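Local coordinates for protein B-cell differentiation antigen CD72 (Mus musculus, PDB 5B1R) that acts as a B-cell co-receptor that recognises the Sm/RNP self-antigen, probably through its C-type lectin-like domain, and dampens B-cell receptor signalling by recruiting the phosphatase SHP-1, at residues S7-Y12 against C16-H21; E27-Y32 against H109-E114; Q72-W77 against W98-S103. The protein carries 2 engineered substitutions. All coordinates share one frame; numbering follows the deposited sequence. Where two conformers were deposited one is given.

Contact 1. Residues S7-Y12 against C16-H21. Engineered in segment 7-12: S7 (natural residue Cys).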
loop_
_atom_site.group_PDB
_atom_site.type_symbol
_atom_site.label_atom_id
_atom_site.label_comp_id
_atom_site.label_asym_id
_atom_site.label_seq_id
_atom_site.Cartn_x
_atom_site.Cartn_y
_atom_site.Cartn_z
ATOM N N SER A 7 -0.432 8.490 16.276
ATOM C CA SER A 7 0.317 9.568 15.653
ATOM C C SER A 7 1.092 9.093 14.422
ATOM O O SER A 7 1.810 8.098 14.474
ATOM C CB SER A 7 1.301 10.121 16.689
ATOM O OG SER A 7 2.037 11.209 16.161
ATOM N N GLY A 8 0.967 9.820 13.311
ATOM C CA GLY A 8 1.729 9.512 12.122
ATOM C C GLY A 8 1.132 8.428 11.240
ATOM O O GLY A 8 1.713 8.091 10.216
ATOM N N TRP A 9 -0.013 7.880 11.622
ATOM C CA TRP A 9 -0.742 6.927 10.797
ATOM C C TRP A 9 -1.963 7.623 10.211
ATOM O O TRP A 9 -2.546 8.529 10.830
ATOM C CB TRP A 9 -1.171 5.700 11.606
ATOM C CG TRP A 9 -0.057 4.816 12.068
ATOM C CD1 TRP A 9 0.895 5.113 12.975
ATOM C CD2 TRP A 9 0.185 3.460 11.659
ATOM N NE1 TRP A 9 1.724 4.032 13.171
ATOM C CE2 TRP A 9 1.309 3.001 12.373
ATOM C CE3 TRP A 9 -0.447 2.583 10.766
ATOM C CZ2 TRP A 9 1.829 1.709 12.211
ATOM C CZ3 TRP A 9 0.056 1.310 10.616
ATOM C CH2 TRP A 9 1.192 0.883 11.327
ATOM N N ILE A 10 -2.354 7.192 9.020
ATOM C CA ILE A 10 -3.420 7.842 8.282
ATOM C C ILE A 10 -4.702 7.027 8.423
ATOM O O ILE A 10 -4.738 5.864 8.025
ATOM C CB ILE A 10 -3.029 7.965 6.798
ATOM C CG1 ILE A 10 -1.720 8.752 6.682
ATOM C CG2 ILE A 10 -4.141 8.601 5.981
ATOM C CD1 ILE A 10 -0.893 8.422 5.457
ATOM N N PRO A 11 -5.762 7.624 9.004
ATOM C CA PRO A 11 -6.971 6.840 9.290
ATOM C C PRO A 11 -7.878 6.693 8.083
ATOM O O PRO A 11 -8.025 7.638 7.289
ATOM C CB PRO A 11 -7.679 7.682 10.354
ATOM C CG PRO A 11 -7.266 9.124 10.017
ATOM C CD PRO A 11 -5.840 9.007 9.526
ATOM N N TYR A 12 -8.518 5.535 7.960
ATOM C CA TYR A 12 -9.560 5.365 6.958
ATOM C C TYR A 12 -10.420 4.199 7.403
ATOM O O TYR A 12 -9.914 3.102 7.609
ATOM C CB TYR A 12 -8.960 5.056 5.591
ATOM C CG TYR A 12 -9.985 4.935 4.496
ATOM C CD1 TYR A 12 -10.855 5.985 4.197
ATOM C CD2 TYR A 12 -10.083 3.778 3.756
ATOM C CE1 TYR A 12 -11.806 5.872 3.193
ATOM C CE2 TYR A 12 -11.007 3.656 2.731
ATOM C CZ TYR A 12 -11.879 4.705 2.466
ATOM O OH TYR A 12 -12.814 4.611 1.460
ATOM N N CYS A 16 -5.653 1.897 9.528
ATOM C CA CYS A 16 -4.640 2.932 9.641
ATOM C C CYS A 16 -3.522 2.594 8.662
ATOM O O CYS A 16 -3.063 1.452 8.630
ATOM C CB CYS A 16 -4.047 2.947 11.044
ATOM S SG CYS A 16 -5.247 3.134 12.379
ATOM N N PHE A 17 -3.058 3.595 7.914
ATOM C CA PHE A 17 -1.947 3.402 6.986
ATOM C C PHE A 17 -0.675 4.036 7.524
ATOM O O PHE A 17 -0.704 5.098 8.154
ATOM C CB PHE A 17 -2.259 4.020 5.633
ATOM C CG PHE A 17 -3.467 3.439 4.984
ATOM C CD1 PHE A 17 -3.428 2.177 4.406
ATOM C CD2 PHE A 17 -4.649 4.151 4.954
ATOM C CE1 PHE A 17 -4.562 1.646 3.822
ATOM C CE2 PHE A 17 -5.770 3.625 4.362
ATOM C CZ PHE A 17 -5.732 2.370 3.792
ATOM N N TYR A 18 0.442 3.388 7.220
ATOM C CA TYR A 18 1.755 3.898 7.551
ATOM C C TYR A 18 2.589 3.914 6.273
ATOM O O TYR A 18 2.786 2.858 5.640
ATOM C CB TYR A 18 2.432 3.023 8.617
ATOM C CG TYR A 18 3.850 3.445 8.873
ATOM C CD1 TYR A 18 4.123 4.564 9.643
ATOM C CD2 TYR A 18 4.924 2.744 8.319
ATOM C CE1 TYR A 18 5.429 4.963 9.859
ATOM C CE2 TYR A 18 6.215 3.140 8.542
ATOM C CZ TYR A 18 6.462 4.250 9.308
ATOM O OH TYR A 18 7.745 4.647 9.539
ATOM N N ILE A 19 3.057 5.099 5.888
ATOM C CA ILE A 19 3.958 5.193 4.742
ATOM C C ILE A 19 5.393 5.004 5.223
ATOM O O ILE A 19 5.880 5.767 6.044
ATOM C CB ILE A 19 3.837 6.560 4.030
ATOM C CG1 ILE A 19 2.397 6.823 3.560
ATOM C CG2 ILE A 19 4.847 6.631 2.875
ATOM C CD1 ILE A 19 2.157 8.283 3.190
ATOM N N SER A 20 6.063 3.978 4.715
ATOM C CA SER A 20 7.480 3.797 4.995
ATOM C C SER A 20 8.296 4.297 3.811
ATOM O O SER A 20 8.229 3.736 2.719
ATOM C CB SER A 20 7.812 2.337 5.273
ATOM O OG SER A 20 9.177 2.230 5.650
ATOM N N HIS A 21 9.054 5.365 4.028
ATOM C CA HIS A 21 9.835 5.962 2.948
ATOM C C HIS A 21 11.100 5.156 2.629
ATOM O O HIS A 21 11.728 5.363 1.591
ATOM C CB HIS A 21 10.211 7.404 3.289
ATOM C CG HIS A 21 9.029 8.276 3.554
ATOM N ND1 HIS A 21 8.151 8.664 2.564
ATOM C CD2 HIS A 21 8.566 8.821 4.703
ATOM C CE1 HIS A 21 7.203 9.418 3.092
ATOM N NE2 HIS A 21 7.431 9.525 4.387
HETATM O O HOH W 1 2.159 7.412 7.423
#
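F17 O accepts the N-H of I10 at 2.8 Å in a nearly straight bond (165°), the donor lying in the carbonyl plane on a lone pair. The CA of W9 leans on the same oxygen, 3.2 Å from F17 O, in a bent C-H...O contact. The bond is returned by F17 N to I10 O, also 2.8 Å, so I10 and F17 form a hydrogen-bonded antiparallel pair. Toward G8 the direct pairing ends, and one water carries the link on, donating to G8 O and accepting from I19 N. The indole of W9 folds back over the neighbouring strand: with CG beside its own backbone N (chi1 -68°), its six-membered ring takes the CB of Y18 over one face, 3.5 Å from the ring centroid, and meets C16 O at its edge. From I10, CD1 reaches I19 CD1 at 3.8 Å, while the CB of Y12 abuts the ring edge of F17 at CE2. L59 of helix 57-60 packs on I10, F17 and I19. In this N-terminal hairpin of the C-type lectin-like fold, closed beside the C5-C16 disulfide, the polar bonds across the contact use main-chain atoms alone, so the I10-F17 pairing does not depend on side-chain polarity.

Contact 2. Residues E27-Y32 against H109-E114. Engineered in segment 109-114: S111 (natural residue Cys).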
loop_
_atom_site.group_PDB
_atom_site.type_symbol
_atom_site.label_atom_id
_atom_site.label_comp_id
_atom_site.label_asym_id
_atom_site.label_seq_id
_atom_site.Cartn_x
_atom_site.Cartn_y
_atom_site.Cartn_z
ATOM N N GLU A 27 9.737 -8.185 -0.487
ATOM C CA GLU A 27 9.837 -9.110 0.630
ATOM C C GLU A 27 10.268 -8.383 1.896
ATOM O O GLU A 27 9.724 -8.637 2.979
ATOM C CB GLU A 27 10.833 -10.217 0.292
ATOM C CG GLU A 27 11.200 -11.155 1.423
ATOM C CD GLU A 27 12.089 -12.290 0.945
ATOM O OE1 GLU A 27 11.612 -13.115 0.137
ATOM O OE2 GLU A 27 13.264 -12.357 1.361
ATOM N N GLU A 28 11.248 -7.484 1.780
ATOM C CA GLU A 28 11.699 -6.772 2.976
ATOM C C GLU A 28 10.643 -5.761 3.447
ATOM O O GLU A 28 10.517 -5.512 4.650
ATOM C CB GLU A 28 13.074 -6.138 2.736
ATOM C CG GLU A 28 14.206 -7.169 2.666
ATOM C CD GLU A 28 14.386 -7.944 3.959
ATOM O OE1 GLU A 28 14.448 -7.306 5.023
ATOM O OE2 GLU A 28 14.491 -9.193 3.900
ATOM N N SER A 29 9.870 -5.198 2.516
ATOM C CA SER A 29 8.752 -4.328 2.896
ATOM C C SER A 29 7.683 -5.130 3.656
ATOM O O SER A 29 7.156 -4.677 4.679
ATOM C CB SER A 29 8.141 -3.656 1.656
ATOM O OG SER A 29 9.086 -2.831 0.977
ATOM N N GLN A 30 7.361 -6.320 3.156
ATOM C CA GLN A 30 6.416 -7.195 3.848
ATOM C C GLN A 30 6.891 -7.536 5.258
ATOM O O GLN A 30 6.131 -7.436 6.224
ATOM C CB GLN A 30 6.168 -8.471 3.048
ATOM C CG GLN A 30 5.092 -9.349 3.656
ATOM C CD GLN A 30 4.737 -10.520 2.772
ATOM O OE1 GLN A 30 5.573 -11.021 2.021
ATOM N NE2 GLN A 30 3.489 -10.963 2.853
ATOM N N LYS A 31 8.168 -7.879 5.383
ATOM C CA LYS A 31 8.721 -8.209 6.687
ATOM C C LYS A 31 8.669 -7.002 7.615
ATOM O O LYS A 31 8.377 -7.134 8.811
ATOM C CB LYS A 31 10.148 -8.712 6.529
ATOM C CG LYS A 31 10.213 -10.134 6.000
ATOM C CD LYS A 31 11.604 -10.517 5.482
ATOM C CE LYS A 31 12.602 -10.763 6.604
ATOM N NZ LYS A 31 13.111 -9.515 7.241
ATOM N N TYR A 32 8.936 -5.823 7.074
ATOM C CA TYR A 32 8.892 -4.628 7.892
ATOM C C TYR A 32 7.457 -4.375 8.378
ATOM O O TYR A 32 7.227 -4.120 9.564
ATOM C CB TYR A 32 9.459 -3.416 7.156
ATOM C CG TYR A 32 9.455 -2.229 8.054
ATOM C CD1 TYR A 32 10.295 -2.170 9.156
ATOM C CD2 TYR A 32 8.559 -1.198 7.845
ATOM C CE1 TYR A 32 10.252 -1.097 10.009
ATOM C CE2 TYR A 32 8.518 -0.125 8.689
ATOM C CZ TYR A 32 9.369 -0.081 9.773
ATOM O OH TYR A 32 9.329 0.984 10.638
ATOM N N HIS A 109 11.837 0.145 -3.322
ATOM C CA HIS A 109 10.814 1.184 -3.297
ATOM C C HIS A 109 10.397 1.420 -1.865
ATOM O O HIS A 109 10.528 0.536 -1.011
ATOM C CB HIS A 109 9.583 0.753 -4.096
ATOM C CG HIS A 109 9.850 0.608 -5.556
ATOM N ND1 HIS A 109 10.058 1.693 -6.383
ATOM C CD2 HIS A 109 9.965 -0.494 -6.330
ATOM C CE1 HIS A 109 10.297 1.258 -7.610
ATOM N NE2 HIS A 109 10.240 -0.064 -7.606
ATOM N N PRO A 110 9.839 2.604 -1.595
ATOM C CA PRO A 110 9.110 2.771 -0.331
ATOM C C PRO A 110 7.865 1.877 -0.357
ATOM O O PRO A 110 7.570 1.225 -1.372
ATOM C CB PRO A 110 8.725 4.256 -0.356
ATOM C CG PRO A 110 8.621 4.578 -1.834
ATOM C CD PRO A 110 9.728 3.778 -2.483
ATOM N N SER A 111 7.121 1.860 0.743
ATOM C CA SER A 111 5.985 0.953 0.844
ATOM C C SER A 111 4.909 1.564 1.729
ATOM O O SER A 111 5.141 2.587 2.397
ATOM C CB SER A 111 6.449 -0.391 1.416
ATOM O OG SER A 111 7.029 -0.236 2.705
ATOM N N ILE A 112 3.740 0.930 1.735
ATOM C CA ILE A 112 2.649 1.375 2.598
ATOM C C ILE A 112 2.176 0.165 3.379
ATOM O O ILE A 112 1.874 -0.878 2.781
ATOM C CB ILE A 112 1.470 1.961 1.800
ATOM C CG1 ILE A 112 1.969 3.028 0.814
ATOM C CG2 ILE A 112 0.410 2.509 2.756
ATOM C CD1 ILE A 112 0.972 3.422 -0.252
ATOM N N CYS A 113 2.159 0.279 4.705
ATOM C CA CYS A 113 1.601 -0.750 5.573
ATOM C C CYS A 113 0.213 -0.333 6.040
ATOM O O CYS A 113 -0.130 0.854 6.033
ATOM C CB CYS A 113 2.475 -0.950 6.808
ATOM S SG CYS A 113 4.222 -1.310 6.540
ATOM N N GLU A 114 -0.565 -1.309 6.490
ATOM C CA GLU A 114 -1.816 -0.988 7.153
ATOM C C GLU A 114 -2.013 -1.878 8.365
ATOM O O GLU A 114 -1.602 -3.048 8.383
ATOM C CB GLU A 114 -3.013 -1.080 6.218
ATOM C CG GLU A 114 -3.501 -2.442 5.882
ATOM C CD GLU A 114 -4.821 -2.364 5.131
ATOM O OE1 GLU A 114 -4.789 -2.072 3.950
ATOM O OE2 GLU A 114 -5.910 -2.569 5.710
HETATM O O HOH W 2 9.754 -0.260 2.194
HETATM O O HOH W 3 7.570 -1.831 4.802
#
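S29 and S111 meet side chain to side chain where helix 26-35 packs against strand 109-119. S111 is an engineered residue, cysteine in the natural sequence. The close part is small: S29 OG sits 3.6 Å from S111 CB, and the two CB atoms are 3.7 Å apart. Both side chains leave their backbones toward the other segment, yet the hydroxyls do not bond to each other, since S29 OG and S111 OG stay 3.7 Å apart. S29 OG, set beside its own backbone N (chi1 -61°), is turned back along the helix and hydrogen-bonds to S25 O one turn earlier.

Beside this direct touch the two segments stand apart and meet through two bridging waters. One water donates to S29 OG and lies 2.8 Å from S111 OG, with a further weak, long bond to H109 O. A second water donates to S29 O at 2.9 Å and lies 2.7 Å from S111 OG. The hydroxyl of S111 is thus held by two waters, which join it to the side chain and the carbonyl of the same helical residue. Farther from the strand, on the outer side of the helix, K31 NZ and E28 OE1 form a long salt bridge of 3.4 Å.

A covalent link lies nearby: C113 is joined to C33, the residue after Y32 in the helix, in the disulfide that fastens the first helix of the C-type lectin-like fold to its last long strand. W70 of strand 69-70 packs on both S29 and S111, and R24 of strand 23-24 also touches S29. Y32 rests on Y18 and S20 of strand 15-21, so the helix packs on both neighbouring strands, 15-21 and 109-119.

Contact 3. Residues Q72-W77 against W98-S103. Unlike the reference sequence in segment 98-103: K99 (reference Glu), F102 (reference Ile).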
loop_
_atom_site.group_PDB
_atom_site.type_symbol
_atom_site.label_atom_id
_atom_site.label_comp_id
_atom_site.label_asym_id
_atom_site.label_seq_id
_atom_site.Cartn_x
_atom_site.Cartn_y
_atom_site.Cartn_z
ATOM N N GLN A 72 0.126 -4.532 -1.205
ATOM C CA GLN A 72 -0.278 -5.925 -1.306
ATOM C C GLN A 72 -0.587 -6.315 -2.747
ATOM O O GLN A 72 -1.320 -5.620 -3.450
ATOM C CB GLN A 72 -1.531 -6.151 -0.477
ATOM C CG GLN A 72 -2.025 -7.585 -0.521
ATOM C CD GLN A 72 -3.400 -7.726 0.101
ATOM O OE1 GLN A 72 -3.526 -7.838 1.316
ATOM N NE2 GLN A 72 -4.435 -7.690 -0.728
ATOM N N MET A 73 -0.056 -7.444 -3.183
ATOM C CA MET A 73 -0.399 -7.992 -4.481
ATOM C C MET A 73 -1.894 -8.323 -4.525
ATOM O O MET A 73 -2.459 -8.872 -3.572
ATOM C CB MET A 73 0.411 -9.267 -4.721
ATOM C CG MET A 73 0.172 -9.866 -6.082
ATOM S SD MET A 73 0.994 -11.441 -6.351
ATOM C CE MET A 73 0.226 -12.471 -5.109
ATOM N N SER A 74 -2.540 -7.984 -5.638
ATOM C CA SER A 74 -3.963 -8.260 -5.813
ATOM C C SER A 74 -4.138 -9.601 -6.515
ATOM O O SER A 74 -3.872 -9.726 -7.712
ATOM C CB SER A 74 -4.590 -7.142 -6.618
ATOM O OG SER A 74 -5.946 -7.449 -6.846
ATOM N N LYS A 75 -4.569 -10.612 -5.771
ATOM C CA LYS A 75 -4.637 -11.963 -6.320
ATOM C C LYS A 75 -5.669 -12.128 -7.422
ATOM O O LYS A 75 -5.541 -13.027 -8.250
ATOM C CB LYS A 75 -4.876 -12.988 -5.213
ATOM C CG LYS A 75 -3.735 -13.058 -4.229
ATOM C CD LYS A 75 -3.959 -14.140 -3.189
ATOM C CE LYS A 75 -2.814 -14.196 -2.192
ATOM N NZ LYS A 75 -1.497 -14.227 -2.880
ATOM N N LYS A 76 -6.687 -11.263 -7.451
ATOM C CA LYS A 76 -7.751 -11.433 -8.442
ATOM C C LYS A 76 -7.228 -11.361 -9.870
ATOM O O LYS A 76 -7.843 -11.933 -10.766
ATOM C CB LYS A 76 -8.873 -10.413 -8.259
ATOM C CG LYS A 76 -8.438 -8.996 -8.523
ATOM C CD LYS A 76 -9.534 -7.955 -8.314
ATOM C CE LYS A 76 -10.633 -8.028 -9.357
ATOM N NZ LYS A 76 -11.598 -6.862 -9.321
ATOM N N TRP A 77 -6.118 -10.653 -10.088
ATOM C CA TRP A 77 -5.595 -10.469 -11.432
ATOM C C TRP A 77 -4.550 -11.505 -11.810
ATOM O O TRP A 77 -4.077 -11.490 -12.933
ATOM C CB TRP A 77 -5.041 -9.041 -11.610
ATOM C CG TRP A 77 -6.093 -8.002 -11.392
ATOM C CD1 TRP A 77 -6.188 -7.127 -10.339
ATOM C CD2 TRP A 77 -7.244 -7.763 -12.213
ATOM N NE1 TRP A 77 -7.310 -6.351 -10.472
ATOM C CE2 TRP A 77 -7.983 -6.724 -11.606
ATOM C CE3 TRP A 77 -7.720 -8.322 -13.403
ATOM C CZ2 TRP A 77 -9.169 -6.229 -12.156
ATOM C CZ3 TRP A 77 -8.900 -7.828 -13.943
ATOM C CH2 TRP A 77 -9.608 -6.797 -13.321
ATOM N N TRP A 98 -2.952 7.533 -9.826
ATOM C CA TRP A 98 -2.182 6.383 -9.362
ATOM C C TRP A 98 -2.735 5.118 -10.016
ATOM O O TRP A 98 -3.948 4.962 -10.140
ATOM C CB TRP A 98 -2.232 6.274 -7.829
ATOM C CG TRP A 98 -1.473 7.385 -7.166
ATOM C CD1 TRP A 98 -1.948 8.616 -6.817
ATOM C CD2 TRP A 98 -0.086 7.375 -6.812
ATOM N NE1 TRP A 98 -0.942 9.368 -6.262
ATOM C CE2 TRP A 98 0.210 8.626 -6.243
ATOM C CE3 TRP A 98 0.932 6.426 -6.922
ATOM C CZ2 TRP A 98 1.479 8.960 -5.795
ATOM C CZ3 TRP A 98 2.189 6.755 -6.462
ATOM C CH2 TRP A 98 2.455 8.014 -5.911
ATOM N N LYS A 99 -1.828 4.236 -10.435
ATOM C CA LYS A 99 -2.185 2.963 -11.040
ATOM C C LYS A 99 -1.431 1.837 -10.355
ATOM O O LYS A 99 -0.330 2.040 -9.843
ATOM C CB LYS A 99 -1.847 2.963 -12.536
ATOM C CG LYS A 99 -2.716 3.911 -13.338
ATOM C CD LYS A 99 -2.415 3.850 -14.817
ATOM C CE LYS A 99 -3.227 4.895 -15.564
ATOM N NZ LYS A 99 -4.644 4.484 -15.795
ATOM N N ARG A 100 -2.029 0.652 -10.351
ATOM C CA ARG A 100 -1.303 -0.549 -9.974
ATOM C C ARG A 100 -0.392 -0.949 -11.133
ATOM O O ARG A 100 -0.839 -1.027 -12.277
ATOM C CB ARG A 100 -2.275 -1.690 -9.669
ATOM C CG ARG A 100 -1.579 -2.973 -9.242
ATOM C CD ARG A 100 -2.559 -4.122 -8.987
ATOM N NE ARG A 100 -3.516 -3.757 -7.947
ATOM C CZ ARG A 100 -3.304 -3.906 -6.639
ATOM N NH1 ARG A 100 -2.211 -4.526 -6.197
ATOM N NH2 ARG A 100 -4.201 -3.448 -5.783
ATOM N N THR A 101 0.880 -1.183 -10.822
ATOM C CA THR A 101 1.871 -1.563 -11.804
ATOM C C THR A 101 2.666 -2.755 -11.281
ATOM O O THR A 101 2.718 -3.029 -10.082
ATOM C CB THR A 101 2.821 -0.420 -12.117
ATOM O OG1 THR A 101 3.625 -0.151 -10.976
ATOM C CG2 THR A 101 2.060 0.839 -12.492
ATOM N N PHE A 102 3.276 -3.484 -12.193
ATOM C CA PHE A 102 4.045 -4.667 -11.835
ATOM C C PHE A 102 5.539 -4.421 -11.951
ATOM O O PHE A 102 5.981 -3.735 -12.868
ATOM C CB PHE A 102 3.628 -5.825 -12.735
ATOM C CG PHE A 102 2.149 -6.105 -12.690
ATOM C CD1 PHE A 102 1.530 -6.422 -11.491
ATOM C CD2 PHE A 102 1.382 -6.073 -13.854
ATOM C CE1 PHE A 102 0.175 -6.691 -11.442
ATOM C CE2 PHE A 102 0.021 -6.351 -13.822
ATOM C CZ PHE A 102 -0.582 -6.658 -12.610
ATOM N N SER A 103 6.305 -4.997 -11.025
ATOM C CA SER A 103 7.765 -4.896 -11.024
ATOM C C SER A 103 8.338 -6.181 -10.479
ATOM O O SER A 103 7.705 -6.851 -9.676
ATOM C CB SER A 103 8.273 -3.758 -10.119
ATOM O OG SER A 103 8.163 -2.504 -10.755
HETATM O O HOH W 4 -3.851 -4.534 -3.136
#
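R100 of strand 97-104 reaches across to the loop that follows strand 69-70, giving NH1 to Q72 O at 3.1 Å (155° at the hydrogen). The carbonyl oxygen lies at the edge of the guanidinium, close to its plane, and the donor in turn lies in the carbonyl plane. CG stands opposite the backbone N (chi1 -179°), which carries the chain outward before a bend at chi3 turns one guanidinium face to S74. The CB of S74 rests over the centre of that face, 3.5 Å from R100 CZ. The contact links strand 97-104, one outermost strand of the three-stranded antiparallel sheet of the C-type lectin-like domain, to the loop leaving the other, 69-70, with strand 87-94 between them. A water accepts from R100 NH2 at 2.9 Å and donates to Q72 O, so both terminal nitrogens converge on one carbonyl, one directly and the other through solvent. NH1 also forms a salt bridge with D89, whose carboxylate accepts from S74 N as well, probably balancing the buried arginine charge. Further along, F102, which differs from the reference sequence, packs on the same D89 of the central strand.

From the N terminus, contact 1 closes first, a tight hairpin with three residues between its segments. The chain then enters helix 26-35, and contact 2 joins that helix to strand 109-119, closing a long loop of 76 residues. Contact 3 is nested inside it, tying the loop after strand 69-70 to strand 97-104 of the three-stranded sheet. Contacts 1 and 2 follow in series and touch: strands 15-21 and 109-119 are sheet neighbours, probably bonded through Y18 O to C113 N and S20 N to S111 O. Contact 3 lies across the chain's centre from contact 1, their centres about 20 Å apart; the centres of contacts 2 and 3 are about 14 Å apart.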